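Local structure of endo-beta-mannanase (Rhizomucor miehei, 4QP0) at residues G221-K226 and D240-L245; N108-D113 and E175-G180. The protein probably hydrolyses internal beta-1,4-mannosidic linkages in mannans, galactomannans and glucomannans, as a secreted TIM-barrel enzyme of glycoside hydrolase family 5. All coordinates share one frame; numbering follows the deposited sequence.

Interaction 1 (G221-K226 and D240-L245)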
ATOM      1  N   GLY A 221      -9.439  -4.444  -0.741  1.00 28.67           N
ATOM      2  CA  GLY A 221     -10.715  -3.931  -0.254  1.00 28.34           C
ATOM      3  C   GLY A 221     -11.858  -4.903  -0.409  1.00 28.24           C
ATOM      4  O   GLY A 221     -13.020  -4.505  -0.443  1.00 27.65           O
ATOM      5  N   PHE A 222     -11.525  -6.187  -0.481  1.00 30.44           N
ATOM      6  CA  PHE A 222     -12.524  -7.239  -0.653  1.00 30.90           C
ATOM      7  C   PHE A 222     -13.435  -7.366   0.562  1.00 31.32           C
ATOM      8  O   PHE A 222     -12.956  -7.419   1.694  1.00 32.27           O
ATOM      9  CB  PHE A 222     -11.861  -8.582  -1.012  1.00 30.22           C
ATOM     10  CG  PHE A 222     -11.095  -8.561  -2.322  1.00 30.97           C
ATOM     11  CD1 PHE A 222     -11.374  -7.605  -3.313  1.00 30.64           C
ATOM     12  CD2 PHE A 222     -10.100  -9.500  -2.575  1.00 30.23           C
ATOM     13  CE1 PHE A 222     -10.665  -7.586  -4.506  1.00 30.24           C
ATOM     14  CE2 PHE A 222      -9.400  -9.492  -3.777  1.00 30.10           C
ATOM     15  CZ  PHE A 222      -9.687  -8.538  -4.744  1.00 30.77           C
ATOM     16  N   PHE A 223     -14.750  -7.387   0.306  1.00 31.49           N
ATOM     17  CA  PHE A 223     -15.776  -7.501   1.351  1.00 30.76           C
ATOM     18  C   PHE A 223     -16.074  -8.940   1.718  1.00 31.75           C
ATOM     19  O   PHE A 223     -15.723  -9.863   0.988  1.00 34.37           O
ATOM     20  CB  PHE A 223     -17.086  -6.870   0.889  1.00 29.18           C
ATOM     21  CG  PHE A 223     -17.023  -5.388   0.729  1.00 28.73           C
ATOM     22  CD1 PHE A 223     -17.022  -4.553   1.843  1.00 28.24           C
ATOM     23  CD2 PHE A 223     -16.985  -4.820  -0.539  1.00 27.72           C
ATOM     24  CE1 PHE A 223     -16.973  -3.178   1.691  1.00 27.99           C
ATOM     25  CE2 PHE A 223     -16.934  -3.449  -0.694  1.00 27.53           C
ATOM     26  CZ  PHE A 223     -16.929  -2.626   0.422  1.00 27.75           C
ATOM     27  N   ASN A 224     -16.744  -9.119   2.849  1.00 31.98           N
ATOM     28  CA  ASN A 224     -17.268 -10.417   3.244  1.00 31.95           C
ATOM     29  C   ASN A 224     -18.758 -10.305   3.526  1.00 33.48           C
ATOM     30  O   ASN A 224     -19.226 -10.584   4.633  1.00 33.86           O
ATOM     31  CB  ASN A 224     -16.493 -10.975   4.442  1.00 31.23           C
ATOM     32  CG  ASN A 224     -17.081 -12.267   4.975  1.00 29.94           C
ATOM     33  OD1 ASN A 224     -17.610 -13.082   4.226  1.00 29.55           O
ATOM     34  ND2 ASN A 224     -17.005 -12.448   6.282  1.00 28.84           N
ATOM     35  N   ARG A 225     -19.503  -9.881   2.509  1.00 35.28           N
ATOM     36  CA  ARG A 225     -20.942  -9.725   2.636  1.00 37.17           C
ATOM     37  C   ARG A 225     -21.690 -10.964   2.119  1.00 38.76           C
ATOM     38  O   ARG A 225     -21.667 -11.270   0.924  1.00 38.84           O
ATOM     39  CB  ARG A 225     -21.417  -8.435   1.962  1.00 37.11           C
ATOM     40  CG  ARG A 225     -21.435  -7.221   2.892  1.00 37.36           C
ATOM     41  CD  ARG A 225     -20.295  -6.248   2.635  1.00 36.13           C
ATOM     42  NE  ARG A 225     -20.683  -5.178   1.718  1.00 37.32           N
ATOM     43  CZ  ARG A 225     -20.662  -3.875   1.999  1.00 35.85           C
ATOM     44  NH1 ARG A 225     -20.259  -3.434   3.181  1.00 34.16           N
ATOM     45  NH2 ARG A 225     -21.039  -3.000   1.073  1.00 37.31           N
ATOM     46  N   LYS A 226     -22.341 -11.665   3.049  1.00 39.18           N
ATOM     47  CA  LYS A 226     -23.011 -12.942   2.791  1.00 39.38           C
ATOM     48  C   LYS A 226     -23.914 -12.901   1.567  1.00 40.02           C
ATOM     49  O   LYS A 226     -24.760 -12.014   1.439  1.00 38.31           O
ATOM     50  CB  LYS A 226     -23.826 -13.374   4.015  1.00 38.34           C
ATOM     51  N   ASP A 240     -12.108  -9.411   4.772  1.00 36.61           N
ATOM     52  CA  ASP A 240     -13.341  -8.851   5.297  1.00 34.83           C
ATOM     53  C   ASP A 240     -13.120  -7.378   5.554  1.00 33.02           C
ATOM     54  O   ASP A 240     -12.827  -6.984   6.685  1.00 35.28           O
ATOM     55  CB  ASP A 240     -13.722  -9.576   6.594  1.00 33.67           C
ATOM     56  CG  ASP A 240     -15.127  -9.239   7.083  1.00 35.18           C
ATOM     57  OD1 ASP A 240     -15.665  -8.151   6.765  1.00 35.43           O
ATOM     58  OD2 ASP A 240     -15.691 -10.076   7.820  1.00 35.70           O
ATOM     59  N   PHE A 241     -13.257  -6.570   4.507  1.00 30.75           N
ATOM     60  CA  PHE A 241     -13.059  -5.122   4.606  1.00 29.99           C
ATOM     61  C   PHE A 241     -13.802  -4.528   5.791  1.00 28.65           C
ATOM     62  O   PHE A 241     -13.238  -3.722   6.521  1.00 29.42           O
ATOM     63  CB  PHE A 241     -13.494  -4.424   3.316  1.00 29.77           C
ATOM     64  CG  PHE A 241     -13.220  -2.940   3.291  1.00 29.51           C
ATOM     65  CD1 PHE A 241     -11.981  -2.452   2.893  1.00 29.51           C
ATOM     66  CD2 PHE A 241     -14.217  -2.025   3.627  1.00 30.33           C
ATOM     67  CE1 PHE A 241     -11.731  -1.084   2.850  1.00 29.76           C
ATOM     68  CE2 PHE A 241     -13.977  -0.648   3.576  1.00 30.30           C
ATOM     69  CZ  PHE A 241     -12.731  -0.178   3.189  1.00 29.20           C
ATOM     70  N   ASP A 242     -15.055  -4.928   5.978  1.00 28.62           N
ATOM     71  CA  ASP A 242     -15.866  -4.451   7.107  1.00 29.54           C
ATOM     72  C   ASP A 242     -15.221  -4.736   8.467  1.00 29.70           C
ATOM     73  O   ASP A 242     -15.117  -3.839   9.313  1.00 29.46           O
ATOM     74  CB  ASP A 242     -17.283  -5.040   7.056  1.00 30.02           C
ATOM     75  CG  ASP A 242     -18.091  -4.528   5.863  1.00 31.48           C
ATOM     76  OD1 ASP A 242     -17.968  -3.330   5.509  1.00 30.21           O
ATOM     77  OD2 ASP A 242     -18.853  -5.334   5.282  1.00 32.55           O
ATOM     78  N   ALA A 243     -14.778  -5.975   8.672  1.00 29.34           N
ATOM     79  CA  ALA A 243     -14.184  -6.348   9.951  1.00 30.11           C
ATOM     80  C   ALA A 243     -12.838  -5.653  10.171  1.00 30.48           C
ATOM     81  O   ALA A 243     -12.446  -5.407  11.317  1.00 31.96           O
ATOM     82  CB  ALA A 243     -14.047  -7.866  10.078  1.00 29.43           C
ATOM     83  N   ILE A 244     -12.141  -5.335   9.080  1.00 29.38           N
ATOM     84  CA  ILE A 244     -10.850  -4.646   9.160  1.00 28.54           C
ATOM     85  C   ILE A 244     -11.052  -3.196   9.583  1.00 28.81           C
ATOM     86  O   ILE A 244     -10.475  -2.745  10.576  1.00 29.29           O
ATOM     87  CB  ILE A 244     -10.067  -4.731   7.830  1.00 29.18           C
ATOM     88  CG1 ILE A 244      -9.534  -6.151   7.607  1.00 29.78           C
ATOM     89  CG2 ILE A 244      -8.919  -3.731   7.803  1.00 28.82           C
ATOM     90  CD1 ILE A 244      -9.219  -6.470   6.157  1.00 29.56           C
ATOM     91  N   LEU A 245     -11.888  -2.473   8.841  1.00 28.41           N
ATOM     92  CA  LEU A 245     -12.200  -1.083   9.150  1.00 28.42           C
ATOM     93  C   LEU A 245     -12.845  -0.902  10.543  1.00 29.09           C
ATOM     94  O   LEU A 245     -12.814   0.181  11.112  1.00 29.61           O
ATOM     95  CB  LEU A 245     -13.098  -0.506   8.053  1.00 28.37           C
ATOM     96  CG  LEU A 245     -13.104   1.011   7.878  1.00 29.05           C
ATOM     97  CD1 LEU A 245     -11.716   1.499   7.500  1.00 27.95           C
ATOM     98  CD2 LEU A 245     -14.131   1.439   6.833  1.00 29.32           C
TER
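Asn-224 and Asp-240 both carry CG anti to the backbone N (chi1 175° and -169°), which sets the two CG atoms near each other across the contact; the amide and carboxylate planes there are almost perpendicular. Asn-224 ND2 gives a nearly straight hydrogen bond of 3.1 Å to Asp-240 OD2, lying in its own amide plane but reaching the oxygen from above the carboxylate plane. The other oxygen serves the helix: Asp-240 is the N-cap of 241-245, its OD1 accepting from Ala-243 N at 3.0 Å. Beside the cap, Phe-241 N donates to Phe-222 O at 3.0 Å, so the loop carbonyl takes up an N-H of the first helical turn.

The chain of Arg-225 bends at chi2 and chi3, and its guanidinium presents an edge to Asp-242. The resulting salt bridge, NH1 of Arg-225 to OD2 of Asp-242 at 3.2 Å, uses the syn lone pair, and the two planar groups lie nearly coplanar. The guanidinium lies over one face of the Phe-223 ring, offset toward its rim. That ring runs side by side with Phe-241, CE1 of Phe-223 lying 3.6 Å from CD2 of Phe-241, with the planes inclined at 71°. His-278 joins the two phenyl rings, stacked on Phe-223 and edge-to-face with Phe-241.

The loop after strand 214-216 thereby folds back on the start of helix 241-245, which follows it. Two acidic side chains near this N-terminus would be expected to interact favourably with the helix dipole, while Asn-224 and Arg-225 each engage one of them from the loop.

Interaction 2 (N108-D113 and E175-G180)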
ATOM      1  N   ASN A 108       5.171  -5.638   3.815  1.00 31.21           N
ATOM      2  CA  ASN A 108       5.206  -7.024   3.360  1.00 32.48           C
ATOM      3  C   ASN A 108       4.349  -7.125   2.101  1.00 34.00           C
ATOM      4  O   ASN A 108       3.712  -6.142   1.703  1.00 33.78           O
ATOM      5  CB  ASN A 108       4.675  -7.957   4.454  1.00 32.57           C
ATOM      6  CG  ASN A 108       5.316  -9.333   4.426  1.00 33.20           C
ATOM      7  OD1 ASN A 108       5.689  -9.845   3.368  1.00 34.71           O
ATOM      8  ND2 ASN A 108       5.438  -9.948   5.601  1.00 32.34           N
ATOM      9  N   ASN A 109       4.342  -8.298   1.470  1.00 34.68           N
ATOM     10  CA  ASN A 109       3.587  -8.520   0.236  1.00 34.45           C
ATOM     11  C   ASN A 109       2.938  -9.902   0.243  1.00 34.94           C
ATOM     12  O   ASN A 109       3.553 -10.873   0.697  1.00 35.16           O
ATOM     13  CB  ASN A 109       4.520  -8.390  -0.974  1.00 33.93           C
ATOM     14  CG  ASN A 109       3.775  -8.337  -2.295  1.00 34.31           C
ATOM     15  OD1 ASN A 109       2.574  -8.096  -2.335  1.00 35.50           O
ATOM     16  ND2 ASN A 109       4.494  -8.561  -3.388  1.00 34.31           N
ATOM     17  N   ASN A 110       1.704  -9.987  -0.251  1.00 34.30           N
ATOM     18  CA  ASN A 110       1.021 -11.279  -0.410  1.00 34.77           C
ATOM     19  C   ASN A 110       1.704 -12.149  -1.479  1.00 35.55           C
ATOM     20  O   ASN A 110       1.951 -13.344  -1.260  1.00 34.69           O
ATOM     21  CB  ASN A 110      -0.460 -11.069  -0.754  1.00 33.66           C
ATOM     22  CG  ASN A 110      -1.284 -12.345  -0.640  1.00 34.13           C
ATOM     23  OD1 ASN A 110      -1.405 -12.938   0.437  1.00 34.32           O
ATOM     24  ND2 ASN A 110      -1.874 -12.764  -1.755  1.00 33.03           N
ATOM     25  N   TRP A 111       2.028 -11.518  -2.612  1.00 34.22           N
ATOM     26  CA  TRP A 111       2.617 -12.171  -3.785  1.00 34.95           C
ATOM     27  C   TRP A 111       4.114 -12.362  -3.684  1.00 35.71           C
ATOM     28  O   TRP A 111       4.756 -11.875  -2.747  1.00 35.41           O
ATOM     29  CB  TRP A 111       2.248 -11.384  -5.059  1.00 36.47           C
ATOM     30  CG  TRP A 111       0.811 -10.923  -5.062  1.00 36.59           C
ATOM     31  CD1 TRP A 111       0.342  -9.619  -5.022  1.00 37.05           C
ATOM     32  CD2 TRP A 111      -0.406 -11.763  -5.049  1.00 38.17           C
ATOM     33  NE1 TRP A 111      -1.027  -9.589  -5.005  1.00 37.85           N
ATOM     34  CE2 TRP A 111      -1.540 -10.835  -5.016  1.00 37.53           C
ATOM     35  CE3 TRP A 111      -0.656 -13.138  -5.060  1.00 38.19           C
ATOM     36  CZ2 TRP A 111      -2.856 -11.281  -5.004  1.00 37.96           C
ATOM     37  CZ3 TRP A 111      -1.990 -13.574  -5.045  1.00 38.50           C
ATOM     38  CH2 TRP A 111      -3.063 -12.665  -5.019  1.00 38.52           C
ATOM     39  N   GLU A 112       4.683 -13.068  -4.663  1.00 35.89           N
ATOM     40  CA  GLU A 112       6.108 -13.426  -4.659  1.00 37.60           C
ATOM     41  C   GLU A 112       7.054 -12.317  -5.184  1.00 37.44           C
ATOM     42  O   GLU A 112       8.263 -12.519  -5.264  1.00 37.01           O
ATOM     43  CB  GLU A 112       6.341 -14.748  -5.422  1.00 37.81           C
ATOM     44  CG  GLU A 112       6.055 -14.671  -6.924  1.00 38.91           C
ATOM     45  CD  GLU A 112       6.335 -15.974  -7.648  1.00 38.46           C
ATOM     46  N   ASP A 113       6.514 -11.158  -5.541  1.00 37.47           N
ATOM     47  CA  ASP A 113       7.361 -10.042  -5.949  1.00 37.72           C
ATOM     48  C   ASP A 113       8.156  -9.554  -4.742  1.00 38.75           C
ATOM     49  O   ASP A 113       7.584  -9.169  -3.711  1.00 38.86           O
ATOM     50  CB  ASP A 113       6.537  -8.910  -6.565  1.00 38.36           C
ATOM     51  CG  ASP A 113       5.871  -9.314  -7.861  1.00 39.55           C
ATOM     52  OD1 ASP A 113       4.991 -10.200  -7.813  1.00 39.16           O
ATOM     53  N   GLU A 175      -1.993  -6.430  -0.453  1.00 35.26           N
ATOM     54  CA  GLU A 175      -3.060  -7.291  -0.980  1.00 34.20           C
ATOM     55  C   GLU A 175      -3.203  -8.686  -0.357  1.00 34.39           C
ATOM     56  O   GLU A 175      -3.301  -9.667  -1.092  1.00 34.86           O
ATOM     57  CB  GLU A 175      -2.932  -7.408  -2.510  1.00 34.89           C
ATOM     58  CG  GLU A 175      -2.910  -6.069  -3.236  1.00 34.63           C
ATOM     59  CD  GLU A 175      -2.886  -6.212  -4.746  1.00 34.99           C
ATOM     60  OE1 GLU A 175      -2.376  -7.236  -5.251  1.00 36.59           O
ATOM     61  OE2 GLU A 175      -3.375  -5.292  -5.433  1.00 34.46           O
ATOM     62  N   PRO A 176      -3.258  -8.785   0.988  1.00 34.57           N
ATOM     63  CA  PRO A 176      -3.383 -10.114   1.604  1.00 36.05           C
ATOM     64  C   PRO A 176      -4.627 -10.871   1.139  1.00 38.11           C
ATOM     65  O   PRO A 176      -5.720 -10.303   1.128  1.00 40.86           O
ATOM     66  CB  PRO A 176      -3.504  -9.799   3.104  1.00 34.60           C
ATOM     67  CG  PRO A 176      -2.904  -8.451   3.261  1.00 33.28           C
ATOM     68  CD  PRO A 176      -3.251  -7.717   2.002  1.00 33.31           C
ATOM     69  N   ARG A 177      -4.442 -12.121   0.714  1.00 38.68           N
ATOM     70  CA  ARG A 177      -5.544 -13.064   0.496  1.00 40.31           C
ATOM     71  C   ARG A 177      -5.218 -14.327   1.289  1.00 41.34           C
ATOM     72  O   ARG A 177      -4.183 -14.390   1.947  1.00 41.63           O
ATOM     73  CB  ARG A 177      -5.718 -13.415  -0.988  1.00 39.83           C
ATOM     74  CG  ARG A 177      -5.994 -12.241  -1.911  1.00 41.67           C
ATOM     75  CD  ARG A 177      -6.403 -12.723  -3.291  1.00 41.34           C
ATOM     76  NE  ARG A 177      -6.482 -11.614  -4.230  1.00 43.44           N
ATOM     77  CZ  ARG A 177      -6.946 -11.699  -5.475  1.00 43.98           C
ATOM     78  NH1 ARG A 177      -7.392 -12.852  -5.957  1.00 45.67           N
ATOM     79  NH2 ARG A 177      -6.968 -10.620  -6.243  1.00 43.31           N
ATOM     80  N   CYS A 178      -6.093 -15.327   1.243  1.00 45.30           N
ATOM     81  CA  CYS A 178      -5.732 -16.638   1.791  1.00 48.65           C
ATOM     82  C   CYS A 178      -4.766 -17.347   0.842  1.00 49.54           C
ATOM     83  O   CYS A 178      -3.894 -18.096   1.285  1.00 52.41           O
ATOM     84  CB  CYS A 178      -6.967 -17.501   2.068  1.00 50.09           C
ATOM     85  SG  CYS A 178      -7.817 -17.129   3.626  1.00 54.99           S
ATOM     86  N   VAL A 179      -4.920 -17.081  -0.458  1.00 50.31           N
ATOM     87  CA  VAL A 179      -4.100 -17.691  -1.513  1.00 51.14           C
ATOM     88  C   VAL A 179      -3.052 -16.701  -2.043  1.00 53.17           C
ATOM     89  O   VAL A 179      -3.344 -15.514  -2.243  1.00 54.23           O
ATOM     90  CB  VAL A 179      -4.980 -18.190  -2.688  1.00 50.08           C
ATOM     91  CG1 VAL A 179      -4.160 -18.993  -3.688  1.00 49.16           C
ATOM     92  CG2 VAL A 179      -6.148 -19.023  -2.177  1.00 50.19           C
ATOM     93  N   GLY A 180      -1.837 -17.203  -2.277  1.00 54.83           N
ATOM     94  CA  GLY A 180      -0.716 -16.385  -2.765  1.00 52.30           C
ATOM     95  C   GLY A 180      -0.449 -16.515  -4.253  1.00 50.49           C
ATOM     96  O   GLY A 180      -1.379 -16.657  -5.046  1.00 51.09           O
TER
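The indole of Trp-111 has Asn-110 ND2 over the rim of one face, while its edge meets Glu-175 and Gly-180 O. NE1 of Trp-111 donates a straight hydrogen bond, 2.7 Å long, to OE1 of Glu-175, in the ring plane and nearly along the C-O axis of an almost perpendicular carboxylate. CZ3 of Trp-111 lies 3.1 Å from Gly-180 O, which approaches in the ring plane. Trp-111 CH2 sits over one face of the Arg-177 guanidinium, 3.7 Å from NE of Arg-177, with the planes at 72°; NH2 of that arginine forms a salt bridge with Glu-220.

Asn-110, with CG anti to its backbone N (chi1 -168°), grips 175-180 at two points. Its OD1 accepts from Arg-177 N at 3.2 Å, from above the amide plane, and also bonds His-129; its ND2 donates to Val-179 O at 3.2 Å.

The contact joins the loops following the adjacent parallel barrel strands 102-106 and 167-171. Asn-174 bonds to Asn-108, Asn-109 and Asn-110, while OE2 of Glu-175 is hydrogen-bonded to His-256 on strand 253-257. Helix 116-124 packs Met-117 against Asn-110, and the Cys-178 to Cys-190 disulfide fastens the loop holding 175-180 just ahead of helix 192-209.

How the interactions relate
Interactions 1 and 2 lie about 17 Å apart between centres and meet where Phe-222 CE2 packs against Arg-177 NE at 3.6 Å. Arg-177 also pairs with Glu-220, the residue before 221-226, and Cys-178 shares a backbone bond with Ser-237, which Phe-222 touches. Three successive loops, those after strands 102-106, 167-171 and 214-216, are thereby joined at one end of the barrel. Asn-174, immediately before 175-180, forms with Glu-175 and Pro-176 an Asn-Glu-Pro sequence, as after the fourth barrel strand in family 5; Glu-175 is consistent with the family's acid/base glutamate. Interaction 2 thus probably lies at the catalytic centre, and interaction 1 adjoins it through Phe-222 and Arg-177.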